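Local coordinates for protein pullulanase (Klebsiella oxytoca, PDB 2YOC) that hydrolyses the alpha-1,6-glucosidic linkages of pullulan and related alpha-glucans and is a substrate of the type 2 secretion system, at residues 635-640 and 669-674; 616-621 and 702-707; 73-78 and 104-109. All coordinates share one frame; numbering follows the deposited sequence.

Contacts 1 and 2 illustrate how loops of one parallel eight-stranded barrel can share a neighbourhood: their centres lie about 7 Å apart. Contact 1 joins the loops following strands 586-591 and 661-664, each at the entrance to a helix. Contact 2 joins the first of these loops to the one after strand 690-693, and along the chain contact 1 is nested inside the loop that contact 2 closes. The salt bridge between Glu-638 and Arg-618 ties the two together. Contact 3 comes first in the sequence, in the N-terminal pullulanase-associated domain. Its centre is about 50 Å from that of contact 1 and 45 Å from that of contact 2, so it belongs to a part of the chain well away from the barrel.

Contact 1 of 3, residues 635-640 and 669-674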
loop_
_atom_site.group_PDB
_atom_site.type_symbol
_atom_site.label_atom_id
_atom_site.label_comp_id
_atom_site.label_asym_id
_atom_site.label_seq_id
_atom_site.Cartn_x
_atom_site.Cartn_y
_atom_site.Cartn_z
ATOM N N SER B 635 19.590 -1.533 -35.646
ATOM C CA SER B 635 19.801 -0.260 -36.302
ATOM C C SER B 635 19.970 0.815 -35.236
ATOM O O SER B 635 19.674 0.569 -34.059
ATOM C CB SER B 635 18.609 0.055 -37.185
ATOM O OG SER B 635 17.481 0.382 -36.395
ATOM N N ALA B 636 20.415 2.011 -35.645
ATOM C CA ALA B 636 20.649 3.124 -34.740
ATOM C C ALA B 636 19.807 4.326 -35.086
ATOM O O ALA B 636 20.349 5.311 -35.605
ATOM C CB ALA B 636 22.124 3.503 -34.722
ATOM N N PRO B 637 18.497 4.327 -34.743
ATOM C CA PRO B 637 17.683 5.532 -34.998
ATOM C C PRO B 637 18.170 6.779 -34.244
ATOM O O PRO B 637 17.724 7.890 -34.561
ATOM C CB PRO B 637 16.276 5.112 -34.568
ATOM C CG PRO B 637 16.468 3.970 -33.637
ATOM C CD PRO B 637 17.709 3.266 -34.078
ATOM N N GLU B 638 19.095 6.613 -33.270
ATOM C CA GLU B 638 19.663 7.730 -32.502
ATOM C C GLU B 638 20.647 8.581 -33.340
ATOM O O GLU B 638 20.935 9.729 -32.987
ATOM C CB GLU B 638 20.326 7.229 -31.196
ATOM C CG GLU B 638 21.420 6.191 -31.384
ATOM C CD GLU B 638 20.988 4.753 -31.230
ATOM O OE1 GLU B 638 19.951 4.375 -31.818
ATOM O OE2 GLU B 638 21.673 4.008 -30.491
ATOM N N HIS B 639 21.187 7.996 -34.431
ATOM C CA HIS B 639 22.112 8.697 -35.315
ATOM C C HIS B 639 21.332 9.480 -36.363
ATOM O O HIS B 639 20.374 8.970 -36.964
ATOM C CB HIS B 639 23.127 7.742 -35.935
ATOM C CG HIS B 639 23.934 6.978 -34.921
ATOM N ND1 HIS B 639 24.681 5.871 -35.290
ATOM C CD2 HIS B 639 24.076 7.178 -33.589
ATOM C CE1 HIS B 639 25.260 5.448 -34.180
ATOM N NE2 HIS B 639 24.920 6.201 -33.133
ATOM N N ARG B 640 21.739 10.747 -36.536
ATOM C CA ARG B 640 21.131 11.746 -37.396
ATOM C C ARG B 640 20.701 11.306 -38.812
ATOM O O ARG B 640 19.563 11.581 -39.204
ATOM C CB ARG B 640 22.010 12.989 -37.414
ATOM C CG ARG B 640 22.004 13.739 -36.097
ATOM C CD ARG B 640 23.009 14.872 -36.031
ATOM N NE ARG B 640 22.614 16.048 -36.811
ATOM C CZ ARG B 640 23.154 17.261 -36.663
ATOM N NH1 ARG B 640 24.103 17.469 -35.755
ATOM N NH2 ARG B 640 22.747 18.275 -37.416
ATOM N N TYR B 669 13.137 0.634 -28.974
ATOM C CA TYR B 669 14.518 0.701 -29.439
ATOM C C TYR B 669 14.802 2.032 -30.090
ATOM O O TYR B 669 15.961 2.367 -30.310
ATOM C CB TYR B 669 14.835 -0.477 -30.361
ATOM C CG TYR B 669 14.974 -1.759 -29.572
ATOM C CD1 TYR B 669 13.865 -2.545 -29.281
ATOM C CD2 TYR B 669 16.211 -2.168 -29.079
ATOM C CE1 TYR B 669 13.979 -3.698 -28.510
ATOM C CE2 TYR B 669 16.340 -3.333 -28.330
ATOM C CZ TYR B 669 15.216 -4.076 -28.014
ATOM O OH TYR B 669 15.333 -5.228 -27.271
ATOM N N HIS B 670 13.752 2.811 -30.368
ATOM C CA HIS B 670 13.890 4.141 -30.932
ATOM C C HIS B 670 13.859 5.192 -29.810
ATOM O O HIS B 670 13.065 5.068 -28.859
ATOM C CB HIS B 670 12.707 4.475 -31.869
ATOM C CG HIS B 670 12.591 3.643 -33.106
ATOM N ND1 HIS B 670 12.688 4.216 -34.357
ATOM C CD2 HIS B 670 12.312 2.323 -33.249
ATOM C CE1 HIS B 670 12.511 3.224 -35.217
ATOM N NE2 HIS B 670 12.298 2.065 -34.596
ATOM N N PRO B 671 14.633 6.285 -29.977
ATOM C CA PRO B 671 14.529 7.423 -29.037
ATOM C C PRO B 671 13.192 8.152 -29.203
ATOM O O PRO B 671 12.827 8.519 -30.321
ATOM C CB PRO B 671 15.662 8.370 -29.487
ATOM C CG PRO B 671 16.512 7.532 -30.391
ATOM C CD PRO B 671 15.607 6.561 -31.041
ATOM N N LYS B 672 12.474 8.389 -28.108
ATOM C CA LYS B 672 11.229 9.146 -28.108
ATOM C C LYS B 672 11.377 10.412 -28.972
ATOM O O LYS B 672 10.455 10.721 -29.737
ATOM C CB LYS B 672 10.860 9.521 -26.660
ATOM C CG LYS B 672 9.937 10.731 -26.462
ATOM C CD LYS B 672 9.435 10.838 -25.000
ATOM C CE LYS B 672 8.716 12.140 -24.731
ATOM N NZ LYS B 672 8.723 12.452 -23.285
ATOM N N ALA B 673 12.537 11.109 -28.899
ATOM C CA ALA B 673 12.747 12.344 -29.661
ATOM C C ALA B 673 12.683 12.180 -31.190
ATOM O O ALA B 673 12.180 13.065 -31.903
ATOM C CB ALA B 673 14.024 13.033 -29.241
ATOM N N GLN B 674 13.142 11.023 -31.666
ATOM C CA GLN B 674 13.162 10.627 -33.067
ATOM C C GLN B 674 11.700 10.384 -33.497
ATOM O O GLN B 674 11.213 11.051 -34.428
ATOM C CB GLN B 674 14.018 9.348 -33.179
ATOM C CG GLN B 674 14.451 8.975 -34.539
ATOM C CD GLN B 674 13.502 7.987 -35.113
ATOM O OE1 GLN B 674 13.403 6.848 -34.630
ATOM N NE2 GLN B 674 12.808 8.399 -36.175
#
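The carbonyl oxygen of Tyr-669 faces the ring of Pro-637, whose CG lies 3.7 Å from Tyr-669 O; the same oxygen accepts a hydrogen bond from Arg-618. Pro-637 CG also sits over one face of the next residue's imidazole, 4.1 Å from the centroid of the His-670 ring and displaced toward its rim, which makes a CH-pi contact. The imidazole is held by a second residue of its own segment: His-670 ND1 donates to Gln-674 OE1 at 2.7 Å, nearly straight (167°) and in the ring plane. Pro-671 CD then meets Pro-637 CG at 3.8 Å, while Pro-671 CG rests on Glu-638 CA at 3.8 Å. The carboxylate of Glu-638 turns to a salt bridge with Arg-618. Further on, the side chain of Gln-674 bends at chi2 (-95°), where CD is placed, and Gln-674 OE1 comes within 3.4 Å of Pro-637 CB. Ile-646 of helix 640-655 touches both Pro-637 and Gln-674. With Pro-671 as N-cap of helix 672-683 and His-639 as N-cap of helix 640-655, the N-terminal ends of two helices meet here, in the loops after neighbouring strands 586-591 and 661-664 of the (beta/alpha)8 barrel.

Contact 2 of 3, residues 616-621 and 702-707; sequences YQRLNE and DRFEIA
Two loops that follow strands of the (beta/alpha)8 barrel, one after strand 586-591 and one after 690-693, meet here through Arg-618 and Arg-703. Arg-618 CD stands over the centre of the Arg-703 guanidinium, 3.7 Å from Arg-703 CZ. The two guanidinium planes are turned 55° apart. Their like charges are still near, with Arg-618 NE 4.3 Å from Arg-703 NH1, a repulsion probably eased by the salt bridge from Arg-618 to Glu-638. Arg-618 bends at chi3 (-62°), the torsion that places NE, and its NH2 ends in the plane of the Phe-704 ring, 3.5 Å from Phe-704 CZ at the edge, where it also donates to Tyr-669 O. These loops also border a metal site, for the nearest side-chain atom of Asp-702 is about 3 Å from a bound calcium ion. Arg-703, extended from CG to NE, brings its NH2 to Leu-619 O at 3.2 Å, a weak hydrogen bond (135°). Beyond it, Glu-621 OE1 lies 4.0 Å from Arg-703 NH2, farther than a salt bridge. Glu-621 and Asp-702 reach toward each other tip to tip, Glu-621 OE2 being 3.7 Å from Asp-702 OD2; these like charges come close, and the nearby calcium ion would probably ease their repulsion.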
loop_
_atom_site.group_PDB
_atom_site.type_symbol
_atom_site.label_atom_id
_atom_site.label_comp_id
_atom_site.label_asym_id
_atom_site.label_seq_id
_atom_site.Cartn_x
_atom_site.Cartn_y
_atom_site.Cartn_z
ATOM N N TYR B 616 25.081 3.113 -39.313
ATOM C CA TYR B 616 23.658 2.826 -39.213
ATOM C C TYR B 616 23.281 1.792 -38.151
ATOM O O TYR B 616 22.156 1.804 -37.650
ATOM C CB TYR B 616 23.061 2.482 -40.594
ATOM C CG TYR B 616 23.181 3.563 -41.649
ATOM C CD1 TYR B 616 22.276 4.614 -41.702
ATOM C CD2 TYR B 616 24.115 3.461 -42.669
ATOM C CE1 TYR B 616 22.345 5.580 -42.704
ATOM C CE2 TYR B 616 24.166 4.395 -43.697
ATOM C CZ TYR B 616 23.289 5.466 -43.704
ATOM O OH TYR B 616 23.340 6.383 -44.729
ATOM N N GLN B 617 24.214 0.915 -37.795
ATOM C CA GLN B 617 23.975 -0.136 -36.819
ATOM C C GLN B 617 24.387 0.283 -35.415
ATOM O O GLN B 617 25.363 1.037 -35.261
ATOM C CB GLN B 617 24.765 -1.391 -37.223
ATOM C CG GLN B 617 24.637 -1.807 -38.704
ATOM C CD GLN B 617 23.271 -2.343 -39.088
ATOM O OE1 GLN B 617 22.418 -2.641 -38.238
ATOM N NE2 GLN B 617 23.038 -2.517 -40.386
ATOM N N ARG B 618 23.669 -0.241 -34.388
ATOM C CA ARG B 618 24.017 -0.043 -32.978
ATOM C C ARG B 618 25.071 -1.117 -32.602
ATOM O O ARG B 618 24.805 -2.321 -32.700
ATOM C CB ARG B 618 22.784 -0.111 -32.059
ATOM C CG ARG B 618 23.104 0.352 -30.622
ATOM C CD ARG B 618 21.916 0.413 -29.670
ATOM N NE ARG B 618 20.915 1.370 -30.125
ATOM C CZ ARG B 618 19.651 1.055 -30.393
ATOM N NH1 ARG B 618 19.216 -0.186 -30.210
ATOM N NH2 ARG B 618 18.805 1.984 -30.822
ATOM N N LEU B 619 26.271 -0.664 -32.214
ATOM C CA LEU B 619 27.413 -1.508 -31.860
ATOM C C LEU B 619 27.700 -1.551 -30.364
ATOM O O LEU B 619 27.527 -0.554 -29.646
ATOM C CB LEU B 619 28.684 -1.012 -32.560
ATOM C CG LEU B 619 28.614 -0.636 -34.024
ATOM C CD1 LEU B 619 29.928 -0.109 -34.452
ATOM C CD2 LEU B 619 28.229 -1.816 -34.889
ATOM N N ASN B 620 28.212 -2.705 -29.911
ATOM C CA ASN B 620 28.624 -2.905 -28.525
ATOM C C ASN B 620 29.806 -1.955 -28.223
ATOM O O ASN B 620 30.775 -1.912 -28.987
ATOM C CB ASN B 620 29.029 -4.354 -28.334
ATOM C CG ASN B 620 29.560 -4.643 -26.973
ATOM O OD1 ASN B 620 30.738 -4.441 -26.690
ATOM N ND2 ASN B 620 28.691 -5.104 -26.096
ATOM N N GLU B 621 29.700 -1.201 -27.115
ATOM C CA GLU B 621 30.633 -0.182 -26.604
ATOM C C GLU B 621 32.122 -0.593 -26.507
ATOM O O GLU B 621 32.990 0.287 -26.486
ATOM C CB GLU B 621 30.163 0.324 -25.215
ATOM C CG GLU B 621 28.757 0.922 -25.143
ATOM C CD GLU B 621 27.664 0.075 -24.504
ATOM O OE1 GLU B 621 27.615 -1.153 -24.763
ATOM O OE2 GLU B 621 26.825 0.654 -23.773
ATOM N N ASP B 702 20.141 3.728 -21.103
ATOM C CA ASP B 702 21.519 4.138 -20.824
ATOM C C ASP B 702 21.992 5.070 -21.920
ATOM O O ASP B 702 22.831 5.947 -21.653
ATOM C CB ASP B 702 22.485 2.926 -20.706
ATOM C CG ASP B 702 22.449 1.893 -21.830
ATOM O OD1 ASP B 702 21.326 1.435 -22.192
ATOM O OD2 ASP B 702 23.547 1.447 -22.267
ATOM N N ARG B 703 21.429 4.888 -23.147
ATOM C CA ARG B 703 21.783 5.614 -24.372
ATOM C C ARG B 703 20.940 6.836 -24.711
ATOM O O ARG B 703 21.488 7.802 -25.265
ATOM C CB ARG B 703 21.837 4.665 -25.574
ATOM C CG ARG B 703 22.914 3.617 -25.439
ATOM C CD ARG B 703 22.513 2.405 -26.217
ATOM N NE ARG B 703 23.631 1.492 -26.466
ATOM C CZ ARG B 703 24.536 1.663 -27.424
ATOM N NH1 ARG B 703 24.509 2.745 -28.187
ATOM N NH2 ARG B 703 25.479 0.754 -27.622
ATOM N N PHE B 704 19.625 6.788 -24.400
ATOM C CA PHE B 704 18.648 7.844 -24.700
ATOM C C PHE B 704 17.270 7.525 -24.054
ATOM O O PHE B 704 16.979 6.347 -23.747
ATOM C CB PHE B 704 18.430 7.938 -26.229
ATOM C CG PHE B 704 18.172 6.621 -26.958
ATOM C CD1 PHE B 704 16.928 5.991 -26.885
ATOM C CD2 PHE B 704 19.161 6.030 -27.729
ATOM C CE1 PHE B 704 16.684 4.795 -27.562
ATOM C CE2 PHE B 704 18.920 4.820 -28.387
ATOM C CZ PHE B 704 17.683 4.214 -28.298
ATOM N N GLU B 705 16.384 8.574 -23.958
ATOM C CA GLU B 705 15.003 8.431 -23.484
ATOM C C GLU B 705 14.250 7.649 -24.563
ATOM O O GLU B 705 14.058 8.143 -25.690
ATOM C CB GLU B 705 14.364 9.790 -23.228
ATOM C CG GLU B 705 12.999 9.666 -22.580
ATOM C CD GLU B 705 12.239 10.958 -22.387
ATOM O OE1 GLU B 705 12.319 11.852 -23.264
ATOM O OE2 GLU B 705 11.516 11.048 -21.371
ATOM N N ILE B 706 13.948 6.386 -24.240
ATOM C CA ILE B 706 13.314 5.432 -25.154
ATOM C C ILE B 706 11.850 5.764 -25.444
ATOM O O ILE B 706 11.208 6.386 -24.615
ATOM C CB ILE B 706 13.535 3.971 -24.671
ATOM C CG1 ILE B 706 12.719 3.605 -23.407
ATOM C CG2 ILE B 706 15.024 3.682 -24.477
ATOM C CD1 ILE B 706 12.593 2.055 -23.142
ATOM N N ALA B 707 11.338 5.381 -26.624
ATOM C CA ALA B 707 9.935 5.600 -27.011
ATOM C C ALA B 707 9.099 4.477 -26.382
ATOM O O ALA B 707 8.736 3.501 -27.076
ATOM C CB ALA B 707 9.789 5.580 -28.531
#

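Contact 3 of 3, residues 73-78 and 104-109; sequences CDALSA and LNKESG
Ala-75 and Asn-105 supply the backbone link between these loops: Asn-105 N donates to Ala-75 O at 2.8 Å, nearly straight (167°). Leu-76 and Leu-104 form a single beta bridge beside it, and Ser-77 adds a backbone bond to Pro-103, so the loop 73-78 is laid along the end of strand 99-103. The ionic element is one salt bridge, Lys-106 NZ to Asp-74 OD1 at 3.0 Å. The lysine nitrogen comes from above the carboxylate, 67° out of its plane. It arrives there because the lysine chain, straight as far as CE, bends at chi4 (-66°), which places NZ.

Apolar contacts gather round Ala-75. Its CB lies 3.6 Å from Leu-104 CD2, and Lys-106 CG reaches the same Ala-75 CB at 3.8 Å, the aliphatic part of the lysine passing over the alanine before its charged end turns to Asp-74. Phe-131 and Ile-111 touch both Ala-75 and Leu-104 from beyond the two loops. Ser-77 CB packs against the backbone, 3.5 Å from Leu-104 C. The covalent element is the disulfide from Cys-73 to Cys-110, next to Gly-109, whose positive phi favours glycine. The domain is probably related to the transthyretin-like folds. Since the salt bridge joins partly exposed residues, it is probably sensitive to salt, whereas the disulfide and backbone bonds should depend little on it.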
loop_
_atom_site.group_PDB
_atom_site.type_symbol
_atom_site.label_atom_id
_atom_site.label_comp_id
_atom_site.label_asym_id
_atom_site.label_seq_id
_atom_site.Cartn_x
_atom_site.Cartn_y
_atom_site.Cartn_z
ATOM N N CYS B 73 32.265 -33.081 -33.077
ATOM C CA CYS B 73 33.714 -33.310 -32.939
ATOM C C CYS B 73 34.049 -34.531 -32.060
ATOM O O CYS B 73 34.186 -34.415 -30.835
ATOM C CB CYS B 73 34.423 -32.043 -32.455
ATOM S SG CYS B 73 34.345 -30.633 -33.604
ATOM N N ASP B 74 34.204 -35.698 -32.713
ATOM C CA ASP B 74 34.446 -37.001 -32.076
ATOM C C ASP B 74 35.847 -37.649 -32.271
ATOM O O ASP B 74 36.065 -38.779 -31.806
ATOM C CB ASP B 74 33.314 -37.991 -32.452
ATOM C CG ASP B 74 32.910 -38.052 -33.931
ATOM O OD1 ASP B 74 33.588 -37.406 -34.769
ATOM O OD2 ASP B 74 31.914 -38.741 -34.248
ATOM N N ALA B 75 36.800 -36.931 -32.908
ATOM C CA ALA B 75 38.154 -37.438 -33.195
ATOM C C ALA B 75 39.087 -37.673 -31.976
ATOM O O ALA B 75 40.170 -38.236 -32.150
ATOM C CB ALA B 75 38.827 -36.565 -34.249
ATOM N N LEU B 76 38.660 -37.281 -30.754
ATOM C CA LEU B 76 39.425 -37.450 -29.505
ATOM C C LEU B 76 39.638 -38.923 -29.132
ATOM O O LEU B 76 38.817 -39.780 -29.472
ATOM C CB LEU B 76 38.732 -36.736 -28.329
ATOM C CG LEU B 76 38.693 -35.216 -28.346
ATOM C CD1 LEU B 76 37.343 -34.697 -28.837
ATOM C CD2 LEU B 76 38.972 -34.673 -26.993
ATOM N N SER B 77 40.733 -39.207 -28.415
ATOM C CA SER B 77 41.029 -40.543 -27.932
ATOM C C SER B 77 41.051 -40.481 -26.411
ATOM O O SER B 77 41.892 -39.785 -25.834
ATOM C CB SER B 77 42.351 -41.042 -28.499
ATOM O OG SER B 77 42.825 -42.201 -27.832
ATOM N N ALA B 78 40.084 -41.172 -25.776
ATOM C CA ALA B 78 39.882 -41.254 -24.322
ATOM C C ALA B 78 39.758 -39.882 -23.595
ATOM O O ALA B 78 40.655 -39.497 -22.831
ATOM C CB ALA B 78 40.943 -42.137 -23.676
ATOM N N LEU B 104 44.805 -38.609 -30.471
ATOM C CA LEU B 104 43.682 -38.731 -31.389
ATOM C C LEU B 104 43.287 -40.153 -31.747
ATOM O O LEU B 104 44.066 -41.093 -31.578
ATOM C CB LEU B 104 43.953 -37.933 -32.661
ATOM C CG LEU B 104 43.459 -36.515 -32.633
ATOM C CD1 LEU B 104 44.516 -35.583 -33.041
ATOM C CD2 LEU B 104 42.342 -36.321 -33.518
ATOM N N ASN B 105 42.046 -40.297 -32.221
ATOM C CA ASN B 105 41.435 -41.530 -32.704
ATOM C C ASN B 105 41.645 -41.549 -34.239
ATOM O O ASN B 105 42.186 -42.515 -34.786
ATOM C CB ASN B 105 39.950 -41.565 -32.243
ATOM C CG ASN B 105 38.856 -42.111 -33.155
ATOM O OD1 ASN B 105 39.025 -42.378 -34.353
ATOM N ND2 ASN B 105 37.662 -42.224 -32.593
ATOM N N LYS B 106 41.262 -40.445 -34.908
ATOM C CA LYS B 106 41.392 -40.235 -36.353
ATOM C C LYS B 106 42.039 -38.870 -36.678
ATOM O O LYS B 106 41.714 -37.864 -36.034
ATOM C CB LYS B 106 40.032 -40.404 -37.084
ATOM C CG LYS B 106 38.898 -39.500 -36.595
ATOM C CD LYS B 106 37.646 -39.619 -37.449
ATOM C CE LYS B 106 36.556 -38.651 -37.035
ATOM N NZ LYS B 106 36.028 -38.952 -35.673
ATOM N N GLU B 107 42.937 -38.841 -37.699
ATOM C CA GLU B 107 43.623 -37.625 -38.172
ATOM C C GLU B 107 42.670 -36.665 -38.931
ATOM O O GLU B 107 43.057 -35.531 -39.237
ATOM C CB GLU B 107 44.855 -37.981 -39.028
ATOM C CG GLU B 107 46.080 -38.426 -38.240
ATOM C CD GLU B 107 47.388 -38.396 -39.010
ATOM O OE1 GLU B 107 47.393 -38.798 -40.196
ATOM O OE2 GLU B 107 48.409 -37.959 -38.432
ATOM N N SER B 108 41.432 -37.137 -39.231
ATOM C CA SER B 108 40.351 -36.407 -39.901
ATOM C C SER B 108 39.319 -35.891 -38.859
ATOM O O SER B 108 39.353 -36.301 -37.698
ATOM C CB SER B 108 39.676 -37.314 -40.926
ATOM O OG SER B 108 38.505 -36.723 -41.462
ATOM N N GLY B 109 38.441 -34.983 -39.279
ATOM C CA GLY B 109 37.402 -34.430 -38.418
ATOM C C GLY B 109 37.824 -33.244 -37.579
ATOM O O GLY B 109 38.518 -32.349 -38.071
#